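Local coordinates for appr-1-p processing domain protein (PDB 5M31) that belongs to the macro domain family, compact alpha/beta proteins in which helices pack against a mixed, mostly parallel beta-sheet, at residues A[31-37]-A[52-57]. Numbering follows the deposited sequence.
Sequences VNTVGVM and NYQAYV
Tyr-56 of helix 50-61 drives its ring into the loop that leaves strand 26-31 of the macro domain, and its hydroxyl ends among the backbone groups of that loop. The OH donates to Asn-32 O at 2.8 Å, standing well above the carbonyl plane (63° out of it), and receives weak bonds from Gly-35 N and a water. That water also takes the N-H of Asn-32.

Asn-32 shapes this socket from within. Its CG sits between the backbone N and the carbonyl carbon (chi1 58°), which puts the amide inside the turn of the loop. There one of the in-plane lone pairs of OD1 takes the N-H of Val-34, 3.0 Å from Val-34 N to OD1, closing an Asx turn, while ND2 reaches Val-36 O at 2.8 Å. The planes of the amide and of the Tyr-56 ring are 73° apart.

Packing is tightest at Met-37, which is buried. Its chain runs extended beyond CG, laying CE over one face of the Tyr-56 ring, 3.4 Å from Tyr-56 CD2, and SD makes a Met-aromatic contact at the edge of Tyr-53, 3.8 Å from Tyr-53 CD1. The outer side is looser: Tyr-53 is partly exposed, and its hydroxyl meets the loop through a second water, held also by Met-37 N. Val-57 CG2 lies over one face of the Tyr-53 ring and 3.7 Å from Gly-35 O.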
ATOM      1  N   VAL A  31      -3.946   3.208   4.286  1.00 16.88           N
ATOM      2  CA  VAL A  31      -5.109   4.031   4.448  1.00 17.61           C
ATOM      3  C   VAL A  31      -6.036   3.459   5.529  1.00 18.14           C
ATOM      4  O   VAL A  31      -5.786   2.398   6.099  1.00 19.37           O
ATOM      5  CB  VAL A  31      -5.884   4.272   3.138  1.00 17.71           C
ATOM      6  CG1 VAL A  31      -4.965   4.934   2.140  1.00 17.20           C
ATOM      7  CG2 VAL A  31      -6.460   2.962   2.602  1.00 17.31           C
ATOM      8  N   ASN A  32      -7.056   4.207   5.812  1.00 19.58           N
ATOM      9  CA  ASN A  32      -8.191   3.719   6.629  1.00 18.83           C
ATOM     10  C   ASN A  32      -9.417   3.622   5.741  1.00 20.02           C
ATOM     11  O   ASN A  32      -9.333   3.829   4.505  1.00 19.90           O
ATOM     12  CB  ASN A  32      -8.451   4.669   7.779  1.00 20.59           C
ATOM     13  CG  ASN A  32      -8.750   6.094   7.306  1.00 21.58           C
ATOM     14  OD1 ASN A  32      -9.817   6.385   6.787  1.00 21.98           O
ATOM     15  ND2 ASN A  32      -7.749   6.962   7.412  1.00 23.29           N
ATOM     16  N   THR A  33     -10.539   3.203   6.314  1.00 19.72           N
ATOM     17  CA  THR A  33     -11.727   2.929   5.516  1.00 20.78           C
ATOM     18  C   THR A  33     -12.769   4.012   5.625  1.00 21.31           C
ATOM     19  O   THR A  33     -13.868   3.861   5.096  1.00 22.73           O
ATOM     20  CB  THR A  33     -12.361   1.589   5.912  1.00 21.95           C
ATOM     21  OG1 THR A  33     -12.937   1.728   7.218  1.00 22.30           O
ATOM     22  CG2 THR A  33     -11.333   0.464   5.848  1.00 21.29           C
ATOM     23  N   VAL A  34     -12.464   5.079   6.337  1.00 21.38           N
ATOM     24  CA  VAL A  34     -13.433   6.177   6.544  1.00 23.13           C
ATOM     25  C   VAL A  34     -13.212   7.452   5.713  1.00 23.93           C
ATOM     26  O   VAL A  34     -13.967   8.402   5.846  1.00 26.53           O
ATOM     27  CB  VAL A  34     -13.631   6.474   8.061  1.00 23.75           C
ATOM     28  CG1 VAL A  34     -13.991   5.182   8.762  1.00 23.79           C
ATOM     29  CG2 VAL A  34     -12.397   7.098   8.696  1.00 23.86           C
ATOM     30  N   GLY A  35     -12.229   7.445   4.822  1.00 22.62           N
ATOM     31  CA  GLY A  35     -12.141   8.465   3.787  1.00 23.14           C
ATOM     32  C   GLY A  35     -11.318   9.653   4.180  1.00 23.84           C
ATOM     33  O   GLY A  35     -11.499  10.735   3.638  1.00 25.87           O
ATOM     34  N   VAL A  36     -10.356   9.434   5.085  1.00 23.06           N
ATOM     35  CA  VAL A  36      -9.485  10.497   5.568  1.00 23.69           C
ATOM     36  C   VAL A  36      -8.002  10.176   5.304  1.00 22.72           C
ATOM     37  O   VAL A  36      -7.528   9.064   5.594  1.00 22.36           O
ATOM     38  CB  VAL A  36      -9.742  10.673   7.079  1.00 24.85           C
ATOM     39  CG1 VAL A  36      -8.681  11.542   7.723  1.00 25.44           C
ATOM     40  CG2 VAL A  36     -11.130  11.237   7.278  1.00 25.96           C
ATOM     41  N   MET A  37      -7.280  11.119   4.699  1.00 22.74           N
ATOM     42  CA  MET A  37      -5.833  10.975   4.572  1.00 21.74           C
ATOM     43  C   MET A  37      -5.219  12.161   5.274  1.00 24.59           C
ATOM     44  O   MET A  37      -4.911  13.162   4.651  1.00 26.49           O
ATOM     45  CB  MET A  37      -5.405  10.922   3.080  1.00 20.75           C
ATOM     46  CG  MET A  37      -5.885   9.682   2.360  1.00 19.81           C
ATOM     47  SD  MET A  37      -4.865   9.535   0.850  1.00 19.56           S
ATOM     48  CE  MET A  37      -5.890   8.379  -0.044  1.00 19.44           C
ATOM     49  N   ASN A  52      -6.002  10.516  -6.872  1.00 21.79           N
ATOM     50  CA  ASN A  52      -6.129   9.282  -6.084  1.00 20.04           C
ATOM     51  C   ASN A  52      -6.904   9.555  -4.820  1.00 19.89           C
ATOM     52  O   ASN A  52      -7.800   8.789  -4.480  1.00 19.23           O
ATOM     53  CB  ASN A  52      -4.788   8.709  -5.739  1.00 19.06           C
ATOM     54  CG  ASN A  52      -4.867   7.495  -4.862  1.00 18.42           C
ATOM     55  OD1 ASN A  52      -5.291   6.430  -5.272  1.00 17.70           O
ATOM     56  ND2 ASN A  52      -4.507   7.691  -3.579  1.00 17.33           N
ATOM     57  N   TYR A  53      -6.593  10.671  -4.156  1.00 20.22           N
ATOM     58  CA  TYR A  53      -7.310  10.998  -2.909  1.00 20.92           C
ATOM     59  C   TYR A  53      -8.796  11.181  -3.151  1.00 22.03           C
ATOM     60  O   TYR A  53      -9.637  10.567  -2.456  1.00 21.45           O
ATOM     61  CB  TYR A  53      -6.719  12.246  -2.282  1.00 21.70           C
ATOM     62  CG  TYR A  53      -7.533  12.753  -1.102  1.00 22.44           C
ATOM     63  CD1 TYR A  53      -7.605  12.027   0.063  1.00 21.92           C
ATOM     64  CD2 TYR A  53      -8.320  13.894  -1.210  1.00 24.53           C
ATOM     65  CE1 TYR A  53      -8.429  12.427   1.104  1.00 22.87           C
ATOM     66  CE2 TYR A  53      -9.084  14.330  -0.143  1.00 25.40           C
ATOM     67  CZ  TYR A  53      -9.090  13.606   1.020  1.00 24.69           C
ATOM     68  OH  TYR A  53      -9.894  14.007   2.081  1.00 25.54           O
ATOM     69  N   GLN A  54      -9.154  11.931  -4.192  1.00 23.74           N
ATOM     70  CA  GLN A  54     -10.588  12.126  -4.483  1.00 26.45           C
ATOM     71  C   GLN A  54     -11.259  10.827  -4.847  1.00 24.93           C
ATOM     72  O   GLN A  54     -12.367  10.561  -4.416  1.00 24.56           O
ATOM     73  CB  GLN A  54     -10.806  13.162  -5.609  1.00 30.09           C
ATOM     74  CG  GLN A  54     -10.408  14.620  -5.256  1.00 33.54           C
ATOM     75  CD  GLN A  54     -11.033  15.196  -3.965  1.00 36.14           C
ATOM     76  OE1 GLN A  54     -12.150  14.850  -3.560  1.00 38.53           O
ATOM     77  NE2 GLN A  54     -10.309  16.126  -3.339  1.00 38.96           N
ATOM     78  N   ALA A  55     -10.592  10.002  -5.673  1.00 23.23           N
ATOM     79  CA  ALA A  55     -11.157   8.688  -6.007  1.00 22.99           C
ATOM     80  C   ALA A  55     -11.354   7.806  -4.785  1.00 21.53           C
ATOM     81  O   ALA A  55     -12.409   7.142  -4.640  1.00 22.08           O
ATOM     82  CB  ALA A  55     -10.287   7.984  -7.032  1.00 22.84           C
ATOM     83  N   TYR A  56     -10.378   7.858  -3.885  1.00 20.34           N
ATOM     84  CA  TYR A  56     -10.428   7.131  -2.611  1.00 19.69           C
ATOM     85  C   TYR A  56     -11.586   7.589  -1.737  1.00 20.71           C
ATOM     86  O   TYR A  56     -12.325   6.767  -1.149  1.00 20.22           O
ATOM     87  CB  TYR A  56      -9.103   7.275  -1.883  1.00 18.88           C
ATOM     88  CG  TYR A  56      -9.158   7.023  -0.401  1.00 18.36           C
ATOM     89  CD1 TYR A  56      -9.061   5.724   0.132  1.00 17.92           C
ATOM     90  CD2 TYR A  56      -9.255   8.078   0.461  1.00 19.12           C
ATOM     91  CE1 TYR A  56      -9.102   5.493   1.514  1.00 18.43           C
ATOM     92  CE2 TYR A  56      -9.310   7.865   1.803  1.00 18.90           C
ATOM     93  CZ  TYR A  56      -9.175   6.600   2.345  1.00 18.63           C
ATOM     94  OH  TYR A  56      -9.295   6.488   3.773  1.00 19.21           O
ATOM     95  N   VAL A  57     -11.786   8.887  -1.650  1.00 21.91           N
ATOM     96  CA  VAL A  57     -12.904   9.405  -0.878  1.00 22.93           C
ATOM     97  C   VAL A  57     -14.225   8.869  -1.418  1.00 23.68           C
ATOM     98  O   VAL A  57     -15.082   8.388  -0.637  1.00 23.18           O
ATOM     99  CB  VAL A  57     -12.922  10.927  -0.836  1.00 24.74           C
ATOM    100  CG1 VAL A  57     -14.230  11.462  -0.307  1.00 26.99           C
ATOM    101  CG2 VAL A  57     -11.731  11.414  -0.009  1.00 24.62           C
TER
HETATM  102  O   HOH W   1      -6.208   7.118   4.844  1.00 26.91           O
HETATM  103  O   HOH W   2      -8.422  13.684   4.354  1.00 27.16           O